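Local coordinates for mandelate racemase/muconate lactonizing protein (Thermobispora bispora, PDB 3VC5), which probably catalyses the magnesium-dependent dehydration of D-glucarate to 5-dehydro-4-deoxy-D-glucarate, the first step in breaking down this sugar acid, at residues D422-M427 and S433-R438; L168-A173 and G213-E218; E411-E414 and I418-R421; P38-A43 and T368-G373; D265-P268 and G272-R275. One frame throughout, in Å; residues are numbered along the deposited sequence.

Contact 1 (D422-M427 and S433-R438)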
# COMPACT_ATOMS: atom_id res chain seq x y z
N ASP A 422 31.72 6.27 9.14
CA ASP A 422 32.76 5.54 8.44
C ASP A 422 33.35 4.41 9.32
O ASP A 422 34.48 4.51 9.81
CB ASP A 422 33.84 6.51 7.95
CG ASP A 422 34.93 5.83 7.09
OD1 ASP A 422 34.73 4.67 6.61
OD2 ASP A 422 35.99 6.47 6.89
N ASP A 423 32.58 3.33 9.49
CA ASP A 423 33.02 2.18 10.30
C ASP A 423 34.35 1.62 9.79
O ASP A 423 35.18 1.18 10.58
CB ASP A 423 32.02 1.01 10.26
CG ASP A 423 30.63 1.39 10.74
OD1 ASP A 423 30.35 2.57 11.01
OD2 ASP A 423 29.77 0.49 10.81
N GLU A 424 34.52 1.57 8.47
CA GLU A 424 35.73 0.95 7.91
C GLU A 424 36.98 1.79 8.14
O GLU A 424 38.04 1.26 8.52
CB GLU A 424 35.53 0.66 6.42
CG GLU A 424 36.66 -0.11 5.77
CD GLU A 424 36.42 -0.27 4.28
OE1 GLU A 424 36.11 0.73 3.61
OE2 GLU A 424 36.51 -1.40 3.79
N GLY A 425 36.88 3.10 7.90
CA GLY A 425 38.00 4.01 8.14
C GLY A 425 38.40 4.01 9.60
O GLY A 425 39.60 4.04 9.93
N TYR A 426 37.40 3.98 10.47
CA TYR A 426 37.67 3.94 11.91
C TYR A 426 38.40 2.62 12.25
O TYR A 426 39.43 2.62 12.96
CB TYR A 426 36.38 4.11 12.72
CG TYR A 426 36.57 4.17 14.23
CD1 TYR A 426 37.56 4.96 14.80
CD2 TYR A 426 35.72 3.45 15.06
CE1 TYR A 426 37.71 5.02 16.19
CE2 TYR A 426 35.86 3.50 16.44
CZ TYR A 426 36.87 4.27 16.99
OH TYR A 426 36.99 4.33 18.37
N MET A 427 37.91 1.49 11.73
CA MET A 427 38.61 0.23 12.00
C MET A 427 40.04 0.26 11.43
O MET A 427 40.97 -0.23 12.07
CB MET A 427 37.88 -1.00 11.44
CG MET A 427 38.69 -2.30 11.64
SD MET A 427 38.87 -2.69 13.40
CE MET A 427 37.23 -3.36 13.69
N SER A 433 45.22 -3.00 7.53
CA SER A 433 44.95 -4.01 6.51
C SER A 433 43.47 -4.38 6.43
O SER A 433 43.04 -5.05 5.49
CB SER A 433 45.78 -5.27 6.79
OG SER A 433 45.22 -5.99 7.88
N PHE A 434 42.68 -3.93 7.40
CA PHE A 434 41.26 -4.27 7.40
C PHE A 434 40.52 -3.71 6.19
O PHE A 434 40.82 -2.60 5.72
CB PHE A 434 40.57 -3.78 8.68
CG PHE A 434 39.09 -4.07 8.71
CD1 PHE A 434 38.63 -5.31 9.13
CD2 PHE A 434 38.17 -3.12 8.30
CE1 PHE A 434 37.26 -5.60 9.16
CE2 PHE A 434 36.78 -3.39 8.33
CZ PHE A 434 36.33 -4.64 8.75
N SER A 435 39.57 -4.49 5.68
CA SER A 435 38.63 -4.03 4.68
C SER A 435 37.28 -4.66 4.99
O SER A 435 37.21 -5.75 5.54
CB SER A 435 39.09 -4.43 3.28
OG SER A 435 40.16 -3.62 2.88
N THR A 436 36.21 -3.94 4.67
CA THR A 436 34.86 -4.45 4.89
C THR A 436 34.76 -5.89 4.41
O THR A 436 35.17 -6.22 3.28
CB THR A 436 33.81 -3.54 4.21
OG1 THR A 436 33.85 -2.25 4.83
CG2 THR A 436 32.39 -4.15 4.31
N ARG A 437 34.22 -6.76 5.26
CA ARG A 437 34.09 -8.17 4.90
C ARG A 437 32.89 -8.37 4.00
O ARG A 437 31.77 -8.10 4.39
CB ARG A 437 33.92 -9.03 6.16
CG ARG A 437 34.89 -8.71 7.28
CD ARG A 437 36.29 -8.69 6.80
NE ARG A 437 37.23 -8.88 7.91
CZ ARG A 437 38.54 -8.70 7.80
NH1 ARG A 437 39.07 -8.34 6.63
NH2 ARG A 437 39.32 -8.88 8.87
N ARG A 438 33.12 -8.85 2.78
CA ARG A 438 32.05 -9.04 1.81
C ARG A 438 32.42 -10.32 1.04
O ARG A 438 33.38 -10.32 0.26
CB ARG A 438 31.99 -7.82 0.89
CG ARG A 438 30.73 -7.65 0.06
CD ARG A 438 29.48 -7.42 0.90
NE ARG A 438 29.53 -6.26 1.80
CZ ARG A 438 29.01 -5.06 1.53
NH1 ARG A 438 28.42 -4.85 0.36
NH2 ARG A 438 29.09 -4.07 2.42
O HOH W 1 32.78 0.12 3.44
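Glu-424, in the first turn of helix 423-430, reaches across to Thr-436 on the chain that doubles back after that helix. The polar half of the contact rests on one oxygen. OE2 of Glu-424 accepts the backbone N of Thr-436 at 2.7 Å in a nearly straight bond (172°), met on the anti side of the carboxylate and a little out of its plane. OG1 of Thr-436 stands 3.0 Å from the same OE2, at best a weak bond, and a water 2.9 Å from that OG1 gives a weak, longer bond to OE1. CG anti to the backbone N (chi1 -174°) and an extended chain beyond it carry the carboxylate this far. With an alanine here, the backbone N-H of Thr-436 would probably lose its acceptor and the returning chain one of its polar ties to the helix.

The apolar half lies one helical turn on. Met-427 sets CG over one face of the Phe-434 ring, 3.7 Å from its centroid, a CH-pi contact, while SD stands higher above the face as a Met-aromatic partner. CG of Glu-424 comes up to the ring edge instead.

Within the first segment, OD1 of Asp-422 accepts the N of Gly-425 at 3.0 Å from above the carboxylate plane. This is a classic N-cap, here starting a helix against which the C-terminal tail folds back.

Contact 2 (L168-A173 and G213-E218)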
# COMPACT_ATOMS: atom_id res chain seq x y z
N LEU A 168 22.35 -7.91 19.84
CA LEU A 168 23.66 -8.20 20.40
C LEU A 168 24.76 -7.95 19.37
O LEU A 168 24.61 -8.23 18.14
CB LEU A 168 23.73 -9.65 20.88
CG LEU A 168 22.58 -10.19 21.74
CD1 LEU A 168 22.85 -11.65 22.18
CD2 LEU A 168 22.37 -9.30 22.99
N PHE A 169 25.89 -7.48 19.89
CA PHE A 169 27.07 -7.22 19.10
C PHE A 169 28.29 -7.73 19.82
O PHE A 169 28.40 -7.56 21.04
CB PHE A 169 27.31 -5.73 18.95
CG PHE A 169 26.34 -5.02 18.03
CD1 PHE A 169 25.08 -4.65 18.46
CD2 PHE A 169 26.73 -4.70 16.72
CE1 PHE A 169 24.18 -3.96 17.60
CE2 PHE A 169 25.84 -4.02 15.84
CZ PHE A 169 24.57 -3.67 16.27
N TYR A 170 29.24 -8.27 19.07
CA TYR A 170 30.60 -8.34 19.58
C TYR A 170 31.09 -6.90 19.75
O TYR A 170 30.75 -6.03 18.95
CB TYR A 170 31.50 -9.11 18.62
CG TYR A 170 31.12 -10.55 18.43
CD1 TYR A 170 31.47 -11.51 19.39
CD2 TYR A 170 30.47 -10.97 17.28
CE1 TYR A 170 31.15 -12.84 19.21
CE2 TYR A 170 30.16 -12.31 17.08
CZ TYR A 170 30.50 -13.24 18.05
OH TYR A 170 30.20 -14.57 17.86
N LYS A 171 31.79 -6.64 20.84
CA LYS A 171 32.29 -5.29 21.07
C LYS A 171 33.53 -5.26 21.95
O LYS A 171 33.74 -6.16 22.77
CB LYS A 171 31.19 -4.42 21.71
CG LYS A 171 30.78 -4.91 23.12
CD LYS A 171 29.64 -4.07 23.73
CE LYS A 171 30.07 -2.62 24.03
NZ LYS A 171 31.17 -2.53 25.09
N TRP A 172 34.35 -4.24 21.75
CA TRP A 172 35.47 -3.99 22.65
C TRP A 172 34.91 -3.47 23.97
O TRP A 172 33.73 -3.10 24.04
CB TRP A 172 36.45 -2.99 22.05
CG TRP A 172 37.01 -3.43 20.74
CD1 TRP A 172 37.24 -4.72 20.33
CD2 TRP A 172 37.46 -2.58 19.68
NE1 TRP A 172 37.78 -4.72 19.06
CE2 TRP A 172 37.94 -3.42 18.64
CE3 TRP A 172 37.51 -1.19 19.50
CZ2 TRP A 172 38.44 -2.91 17.45
CZ3 TRP A 172 38.02 -0.69 18.32
CH2 TRP A 172 38.48 -1.55 17.30
N ALA A 173 35.75 -3.42 25.01
CA ALA A 173 35.31 -2.93 26.32
C ALA A 173 35.00 -1.43 26.24
O ALA A 173 34.18 -0.91 27.01
CB ALA A 173 36.38 -3.20 27.35
N GLY A 213 29.65 -11.50 11.07
CA GLY A 213 30.59 -11.04 10.06
C GLY A 213 31.84 -10.43 10.69
O GLY A 213 32.57 -9.67 10.06
N VAL A 214 32.06 -10.76 11.96
CA VAL A 214 33.16 -10.19 12.73
C VAL A 214 34.23 -11.24 12.98
O VAL A 214 35.42 -11.00 12.75
CB VAL A 214 32.61 -9.65 14.07
CG1 VAL A 214 33.75 -9.18 14.99
CG2 VAL A 214 31.59 -8.54 13.82
N PHE A 215 33.79 -12.41 13.46
CA PHE A 215 34.70 -13.53 13.73
C PHE A 215 34.46 -14.63 12.72
O PHE A 215 33.44 -14.63 12.03
CB PHE A 215 34.46 -14.06 15.14
CG PHE A 215 35.02 -13.17 16.21
CD1 PHE A 215 34.18 -12.33 16.95
CD2 PHE A 215 36.38 -13.15 16.48
CE1 PHE A 215 34.69 -11.51 17.94
CE2 PHE A 215 36.91 -12.34 17.46
CZ PHE A 215 36.06 -11.50 18.20
N PRO A 216 35.39 -15.59 12.62
CA PRO A 216 35.13 -16.69 11.70
C PRO A 216 33.75 -17.30 11.95
O PRO A 216 33.29 -17.36 13.10
CB PRO A 216 36.23 -17.70 12.03
CG PRO A 216 37.39 -16.82 12.50
CD PRO A 216 36.73 -15.68 13.25
N PRO A 217 33.07 -17.73 10.88
CA PRO A 217 31.68 -18.17 11.07
C PRO A 217 31.53 -19.25 12.15
O PRO A 217 30.52 -19.27 12.87
CB PRO A 217 31.29 -18.73 9.69
CG PRO A 217 32.41 -18.42 8.75
CD PRO A 217 33.51 -17.70 9.48
N GLU A 218 32.48 -20.18 12.27
CA GLU A 218 32.29 -21.25 13.25
C GLU A 218 32.18 -20.68 14.67
O GLU A 218 31.45 -21.21 15.50
CB GLU A 218 33.35 -22.35 13.15
CG GLU A 218 34.76 -21.90 13.44
CD GLU A 218 35.50 -21.47 12.18
OE1 GLU A 218 34.82 -21.09 11.19
OE2 GLU A 218 36.76 -21.53 12.19
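Tyr-170 meets Phe-215 just beyond the end of a barrel strand, where two neighbouring chain passages leave the sheet. At the start of the first segment, Leu-168 is still bonded through its backbone to Lys-209 and Lys-211 of the adjacent strand 208-211, a parallel pairing of the beta/alpha barrel. Phe-169 turns to another partner, Trp-370, edge to face.

Tyr-170 carries the contact. With CG beside the backbone N (chi1 -63°), its ring offers one face to the CD1-CE1 edge of Phe-215. The pair is T-shaped: centroids lie 4.9 Å apart, the planes stand at 72°, and CD1 of Phe-215 sits over the centre of the tyrosine ring. The nearest atoms are CD1 of Tyr-170 and CE1 of Phe-215, at 3.5 Å. Val-214 adds its CB, 4.1 Å from CD2 of Tyr-170, approaching obliquely. Glu-220 holds the backbone of this second passage, accepting from the N atoms of Gly-213, Val-214 and Phe-215.

Lys-171 points the other way, NZ giving a 2.8 Å bond to the O of Trp-172 and a salt bridge to Asp-181. Across the contact itself the chemistry is wholly apolar, so between the two segments shape and ring orientation, rather than directed polar bonds, probably govern the fit.

Contact 3 (E411-E414 and I418-R421); sequences EQYE and IRTR. With PO4 (phosphate ion), chain B.
Arg-419 lies flat on Tyr-413, guanidinium over ring, in a stack whose planes differ by only 9°. CZ of Arg-419 is 4.0 Å from the centroid of the Tyr-413 ring, over its face, which makes the pair a cation-pi contact, and NH1 sits above the ring centre. A bend at chi2 (-70°) folds the arginine back so that its flat end reaches the helix.

Hydrogen bonds fix the rotation of the guanidinium. NH1 of Arg-419 gives 2.9 Å bonds both to the O of Tyr-413 and to the O of Ile-418 in its own segment. NH2 reaches the O of Glu-414 at 3.1 Å, from above that carbonyl's plane, and adds a weak bond to the O of Tyr-413. Arg-419 thus grips carbonyls in the last turn of helix 403-415, where its positive charge probably suits the helix dipole. Tyr-413 also packs on Pro-32, Ala-34 and Leu-52 of the antiparallel N-terminal sheet and on Leu-77 of helix 74-85.

A water joins the two segments as well, accepting from OH of Tyr-413 at 2.7 Å and donating to the O of Arg-419.

Ion binding falls to Arg-421. Its extended chain brings NH1 and NH2 to one phosphate oxygen, O3, with NH2 at 2.9 Å. Lys-211, His-47, Asn-42 and His-367 also bond this phosphate, which probably came from the crystallisation liquor.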
# COMPACT_ATOMS: atom_id res chain seq x y z
N GLU A 411 25.18 20.64 20.26
CA GLU A 411 26.49 21.12 20.64
C GLU A 411 27.50 19.98 20.50
O GLU A 411 28.63 20.19 20.04
CB GLU A 411 26.47 21.66 22.07
CG GLU A 411 27.75 22.45 22.49
CD GLU A 411 28.89 21.53 22.91
OE1 GLU A 411 28.60 20.38 23.39
OE2 GLU A 411 30.09 21.92 22.76
N GLN A 412 27.09 18.76 20.86
CA GLN A 412 27.98 17.61 20.70
C GLN A 412 28.33 17.42 19.22
O GLN A 412 29.47 17.18 18.87
CB GLN A 412 27.32 16.35 21.28
CG GLN A 412 27.30 16.41 22.81
CD GLN A 412 26.52 15.31 23.52
OE1 GLN A 412 26.56 15.25 24.76
NE2 GLN A 412 25.78 14.46 22.78
N TYR A 413 27.32 17.49 18.35
CA TYR A 413 27.57 17.42 16.90
C TYR A 413 28.62 18.43 16.47
O TYR A 413 29.55 18.10 15.72
CB TYR A 413 26.26 17.67 16.13
CG TYR A 413 26.48 17.73 14.64
CD1 TYR A 413 26.52 16.57 13.88
CD2 TYR A 413 26.69 18.96 14.00
CE1 TYR A 413 26.73 16.63 12.48
CE2 TYR A 413 26.91 19.03 12.63
CZ TYR A 413 26.93 17.87 11.88
OH TYR A 413 27.15 17.96 10.52
N GLU A 414 28.47 19.67 16.93
CA GLU A 414 29.38 20.74 16.50
C GLU A 414 30.84 20.37 16.74
O GLU A 414 31.69 20.62 15.89
CB GLU A 414 29.04 22.10 17.13
CG GLU A 414 27.77 22.74 16.54
CD GLU A 414 27.90 23.08 15.05
OE1 GLU A 414 28.77 23.90 14.68
OE2 GLU A 414 27.13 22.53 14.23
N ILE A 418 33.17 14.33 13.75
CA ILE A 418 32.70 13.33 12.76
C ILE A 418 31.58 13.95 11.96
O ILE A 418 30.69 14.58 12.52
CB ILE A 418 32.22 12.00 13.42
CG1 ILE A 418 33.39 11.35 14.18
CG2 ILE A 418 31.70 11.04 12.36
CD1 ILE A 418 33.00 10.15 14.98
N ARG A 419 31.62 13.77 10.64
CA ARG A 419 30.60 14.35 9.77
C ARG A 419 29.90 13.33 8.89
O ARG A 419 28.79 13.58 8.41
CB ARG A 419 31.19 15.46 8.90
CG ARG A 419 31.57 16.70 9.70
CD ARG A 419 30.32 17.40 10.19
NE ARG A 419 30.54 18.58 11.04
CZ ARG A 419 30.53 18.55 12.38
NH1 ARG A 419 30.36 17.40 13.02
NH2 ARG A 419 30.68 19.67 13.07
N THR A 420 30.54 12.17 8.69
CA THR A 420 29.95 11.08 7.89
C THR A 420 30.37 9.76 8.51
O THR A 420 31.56 9.55 8.80
CB THR A 420 30.41 11.11 6.40
OG1 THR A 420 29.95 12.31 5.79
CG2 THR A 420 29.85 9.93 5.63
N ARG A 421 29.40 8.87 8.72
CA ARG A 421 29.67 7.56 9.31
C ARG A 421 30.70 6.82 8.48
O ARG A 421 30.56 6.70 7.24
CB ARG A 421 28.37 6.75 9.41
CG ARG A 421 28.62 5.34 9.89
CD ARG A 421 27.34 4.56 10.07
NE ARG A 421 27.63 3.19 10.47
CZ ARG A 421 26.72 2.22 10.61
NH1 ARG A 421 25.44 2.45 10.36
NH2 ARG A 421 27.11 1.00 10.99
P PO4 B . 24.75 -1.44 12.12
O1 PO4 B . 26.13 -1.91 12.35
O2 PO4 B . 24.36 -0.73 13.40
O3 PO4 B . 24.67 -0.50 10.99
O4 PO4 B . 23.92 -2.59 11.87
O HOH W 2 27.09 15.61 9.18

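Contact 4 (P38-A43 and T368-G373); sequences PPLLNA and TPWQDG. With PO4 (phosphate ion), chain B.
Trp-370 presses one face of its indole against Leu-40 and its backbone against Pro-38, joining the loop after the first strand of the N-terminal capping domain to the beta/alpha barrel. In the enolase superfamily that loop closes over the active site, which is consistent with the phosphate held beside it here.

Along the second segment, the chain first coils in a short turn: the O of Thr-368 accepts the N of Gln-371, and the O of Pro-369 the N of Asp-372. Pro-369 packs on Leu-199 and Tyr-203 of helix 189-203.

Trp-370 comes next, with CG beside the backbone N (chi1 -64°), which swings the indole toward Leu-40. Leu-40 lays both methyls over one face of the ring: CD1 lies 3.8 Å from CG of Trp-370, while CD2 stands over the six-membered ring, 3.9 Å from its centroid and 13° off the normal, a CH-pi contact. Pro-38 crosses it at about a right angle, its CG 3.9 Å from CE3 of Trp-370 and its CD 3.4 Å from the O of the same residue. NE1 of the indole is satisfied by the O of Tyr-167, and Phe-183 is an edge-to-face partner of the ring.

Gln-371 turns its amide to the end of strand 25-36 and the start of the loop, NE2 giving bonds to Arg-36 O and Asp-37 OD1. Beyond Leu-40 the chain enters the short strand 41-42, where ND2 of Asn-42 donates to phosphate O1 at 2.8 Å, with an N-H...O angle of 160°.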
# COMPACT_ATOMS: atom_id res chain seq x y z
N PRO A 38 28.73 2.84 21.71
CA PRO A 38 29.86 1.94 22.04
C PRO A 38 30.55 1.38 20.80
O PRO A 38 30.06 1.57 19.67
CB PRO A 38 29.18 0.80 22.83
CG PRO A 38 27.83 1.33 23.24
CD PRO A 38 27.43 2.27 22.12
N PRO A 39 31.70 0.68 20.98
CA PRO A 39 32.49 0.13 19.86
C PRO A 39 31.90 -1.21 19.38
O PRO A 39 32.50 -2.29 19.54
CB PRO A 39 33.90 -0.03 20.47
CG PRO A 39 33.63 -0.27 21.93
CD PRO A 39 32.44 0.63 22.26
N LEU A 40 30.72 -1.12 18.79
CA LEU A 40 30.00 -2.26 18.27
C LEU A 40 30.64 -2.70 16.94
O LEU A 40 30.80 -1.91 16.01
CB LEU A 40 28.53 -1.87 18.07
CG LEU A 40 27.83 -1.26 19.27
CD1 LEU A 40 26.34 -0.91 18.94
CD2 LEU A 40 27.92 -2.13 20.51
N LEU A 41 31.05 -3.97 16.88
CA LEU A 41 31.75 -4.50 15.72
C LEU A 41 30.75 -5.01 14.68
O LEU A 41 29.67 -5.50 15.01
CB LEU A 41 32.67 -5.65 16.17
CG LEU A 41 33.79 -5.21 17.12
CD1 LEU A 41 34.35 -6.42 17.86
CD2 LEU A 41 34.90 -4.58 16.30
N ASN A 42 31.12 -4.92 13.41
CA ASN A 42 30.25 -5.44 12.37
C ASN A 42 31.12 -5.77 11.14
O ASN A 42 32.35 -5.64 11.20
CB ASN A 42 29.12 -4.42 12.05
CG ASN A 42 29.65 -3.12 11.51
OD1 ASN A 42 30.78 -3.06 10.99
ND2 ASN A 42 28.86 -2.05 11.62
N ALA A 43 30.50 -6.23 10.06
CA ALA A 43 31.26 -6.58 8.86
C ALA A 43 32.09 -5.41 8.29
O ALA A 43 33.10 -5.64 7.62
CB ALA A 43 30.33 -7.12 7.78
N THR A 368 18.23 0.73 20.59
CA THR A 368 17.94 1.53 21.79
C THR A 368 18.86 1.27 23.01
O THR A 368 19.40 2.20 23.57
CB THR A 368 16.45 1.44 22.19
OG1 THR A 368 15.64 2.06 21.17
CG2 THR A 368 16.20 2.10 23.55
N PRO A 369 19.06 -0.01 23.40
CA PRO A 369 19.85 -0.21 24.66
C PRO A 369 21.24 0.44 24.58
O PRO A 369 21.77 0.92 25.59
CB PRO A 369 19.99 -1.72 24.74
CG PRO A 369 18.73 -2.24 24.00
CD PRO A 369 18.59 -1.30 22.83
N TRP A 370 21.85 0.45 23.38
CA TRP A 370 23.23 0.89 23.19
C TRP A 370 23.36 2.39 23.39
O TRP A 370 24.47 2.89 23.65
CB TRP A 370 23.70 0.49 21.77
CG TRP A 370 23.71 -1.03 21.67
CD1 TRP A 370 22.94 -1.80 20.85
CD2 TRP A 370 24.49 -1.95 22.46
NE1 TRP A 370 23.20 -3.14 21.07
CE2 TRP A 370 24.14 -3.26 22.07
CE3 TRP A 370 25.44 -1.79 23.49
CZ2 TRP A 370 24.73 -4.40 22.63
CZ3 TRP A 370 26.02 -2.92 24.05
CH2 TRP A 370 25.66 -4.20 23.63
N GLN A 371 22.24 3.10 23.21
CA GLN A 371 22.28 4.55 23.39
C GLN A 371 22.13 4.93 24.87
O GLN A 371 22.24 6.10 25.23
CB GLN A 371 21.22 5.23 22.52
CG GLN A 371 21.83 5.77 21.21
CD GLN A 371 22.70 4.72 20.52
OE1 GLN A 371 22.17 3.78 19.89
NE2 GLN A 371 24.03 4.85 20.65
N ASP A 372 21.94 3.95 25.71
CA ASP A 372 21.95 4.12 27.17
C ASP A 372 21.22 5.34 27.70
O ASP A 372 21.71 6.06 28.53
CB ASP A 372 23.38 4.07 27.67
CG ASP A 372 23.49 3.52 29.08
OD1 ASP A 372 22.61 2.83 29.57
OD2 ASP A 372 24.47 3.84 29.70
N GLY A 373 20.01 5.53 27.21
CA GLY A 373 19.10 6.54 27.73
C GLY A 373 19.22 7.90 27.08
O GLY A 373 18.40 8.78 27.35
P PO4 B . 24.75 -1.44 12.12
O1 PO4 B . 26.13 -1.91 12.35
O2 PO4 B . 24.36 -0.73 13.40
O3 PO4 B . 24.67 -0.50 10.99
O4 PO4 B . 23.92 -2.59 11.87

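Contact 5 (D265-P268 and G272-R275); sequences DPTP and GMAR
Met-273 lays its bent side chain across Pro-266 and Thr-267. SD of Met-273 touches CD of Pro-266 at 3.6 Å, the two side chains crossing at about a right angle, and also comes within 3.3 Å of the backbone O of Thr-267. Bends at chi2 (-82°) and chi3 (-65°) curl the chain over the loop, so that the terminal CE ends 3.9 Å from OD1 of Asp-265. That carboxylate has firmer partners elsewhere: OD1 accepts from Thr-286 OG1, and OD2 from the backbone N of Asn-287, a residue of the magnesium site, which holds no metal in this chain. With an alanine in place of the methionine, the loop would probably lose the sulfur packed on Pro-266, opening a gap between it and the helix.

The contact belongs to a beta-to-alpha connection of the enolase-type barrel. Strand 262-264, which ends on the magnesium-site residue Glu-264, passes through this loop into helix 270-277. Asp-265 thus lies directly after one residue of the metal site and holds the backbone of another, as a second-shell residue.

Nearer the start of the helix, the packing is against backbone. CG2 of Thr-267 lies 3.4 Å from the carbonyl carbon of Gly-272, while its OG1 turns to the O of Trp-244. Gly-272, with no side chain to interpose, brings its bare CA to 4.1 Å from the O of Pro-268. A water bridges the ends, donating to the O of Pro-268 and accepting from the N of Gly-272, both at 2.8 Å.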
# COMPACT_ATOMS: atom_id res chain seq x y z
N ASP A 265 21.03 -11.85 5.62
CA ASP A 265 22.17 -11.43 4.79
C ASP A 265 23.46 -12.22 4.98
O ASP A 265 24.52 -11.65 5.27
CB ASP A 265 22.45 -9.94 5.02
CG ASP A 265 21.37 -9.09 4.37
OD1 ASP A 265 21.02 -9.40 3.19
OD2 ASP A 265 20.85 -8.17 5.04
N PRO A 266 23.39 -13.55 4.79
CA PRO A 266 24.67 -14.27 4.90
C PRO A 266 25.69 -13.91 3.79
O PRO A 266 26.89 -13.93 4.02
CB PRO A 266 24.24 -15.74 4.79
CG PRO A 266 22.91 -15.70 4.11
CD PRO A 266 22.25 -14.45 4.59
N THR A 267 25.21 -13.56 2.60
CA THR A 267 26.09 -13.48 1.44
C THR A 267 25.62 -12.32 0.54
O THR A 267 24.44 -11.95 0.58
CB THR A 267 26.04 -14.84 0.67
OG1 THR A 267 27.18 -15.00 -0.20
CG2 THR A 267 24.74 -14.98 -0.14
N PRO A 268 26.53 -11.76 -0.27
CA PRO A 268 26.11 -10.58 -1.02
C PRO A 268 25.33 -10.88 -2.28
O PRO A 268 25.61 -11.86 -2.99
CB PRO A 268 27.43 -9.90 -1.43
CG PRO A 268 28.49 -10.89 -1.17
CD PRO A 268 27.99 -11.95 -0.28
N GLY A 272 23.40 -14.70 -5.13
CA GLY A 272 24.05 -15.51 -4.07
C GLY A 272 23.04 -15.82 -2.96
O GLY A 272 22.96 -16.96 -2.47
N MET A 273 22.24 -14.83 -2.57
CA MET A 273 21.22 -15.06 -1.56
C MET A 273 20.21 -16.12 -2.00
O MET A 273 19.82 -16.99 -1.22
CB MET A 273 20.51 -13.75 -1.24
CG MET A 273 21.41 -12.83 -0.41
SD MET A 273 21.43 -13.18 1.37
CE MET A 273 19.73 -12.81 1.83
N ALA A 274 19.80 -16.06 -3.27
CA ALA A 274 18.83 -17.03 -3.79
C ALA A 274 19.42 -18.45 -3.78
O ALA A 274 18.73 -19.40 -3.46
CB ALA A 274 18.38 -16.65 -5.18
N ARG A 275 20.68 -18.57 -4.13
CA ARG A 275 21.35 -19.86 -4.12
C ARG A 275 21.49 -20.42 -2.73
O ARG A 275 21.30 -21.58 -2.54
CB ARG A 275 22.70 -19.78 -4.76
CG ARG A 275 22.62 -19.40 -6.18
CD ARG A 275 23.79 -19.81 -6.92
NE ARG A 275 24.98 -19.03 -6.76
CZ ARG A 275 26.17 -19.55 -6.50
NH1 ARG A 275 27.22 -18.80 -6.39
NH2 ARG A 275 26.33 -20.84 -6.34
O HOH W 3 25.28 -12.65 -5.62

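In the fold
Along the chain, contact 4 spans the longest interval, from the N-terminal capping loop to the late barrel, and contacts 2 and 5 fall within it; contacts 3 and 1 follow in series. Contacts 2 and 5 sit on loops leaving barrel strands, their centres about 20 Å apart, while contact 3 lies beside the antiparallel N-terminal sheet, its centre about 34 Å from that of contact 5. Contacts 3 and 1 adjoin in sequence, linking helix 403-415 to helix 423-430. Contacts 1, 2 and 4 touch one another. Contacts 3 and 4 share the phosphate, also held by Lys-211 of the barrel, so the capping loop, the barrel and the segment before helix 423-430 meet at what is probably the active site.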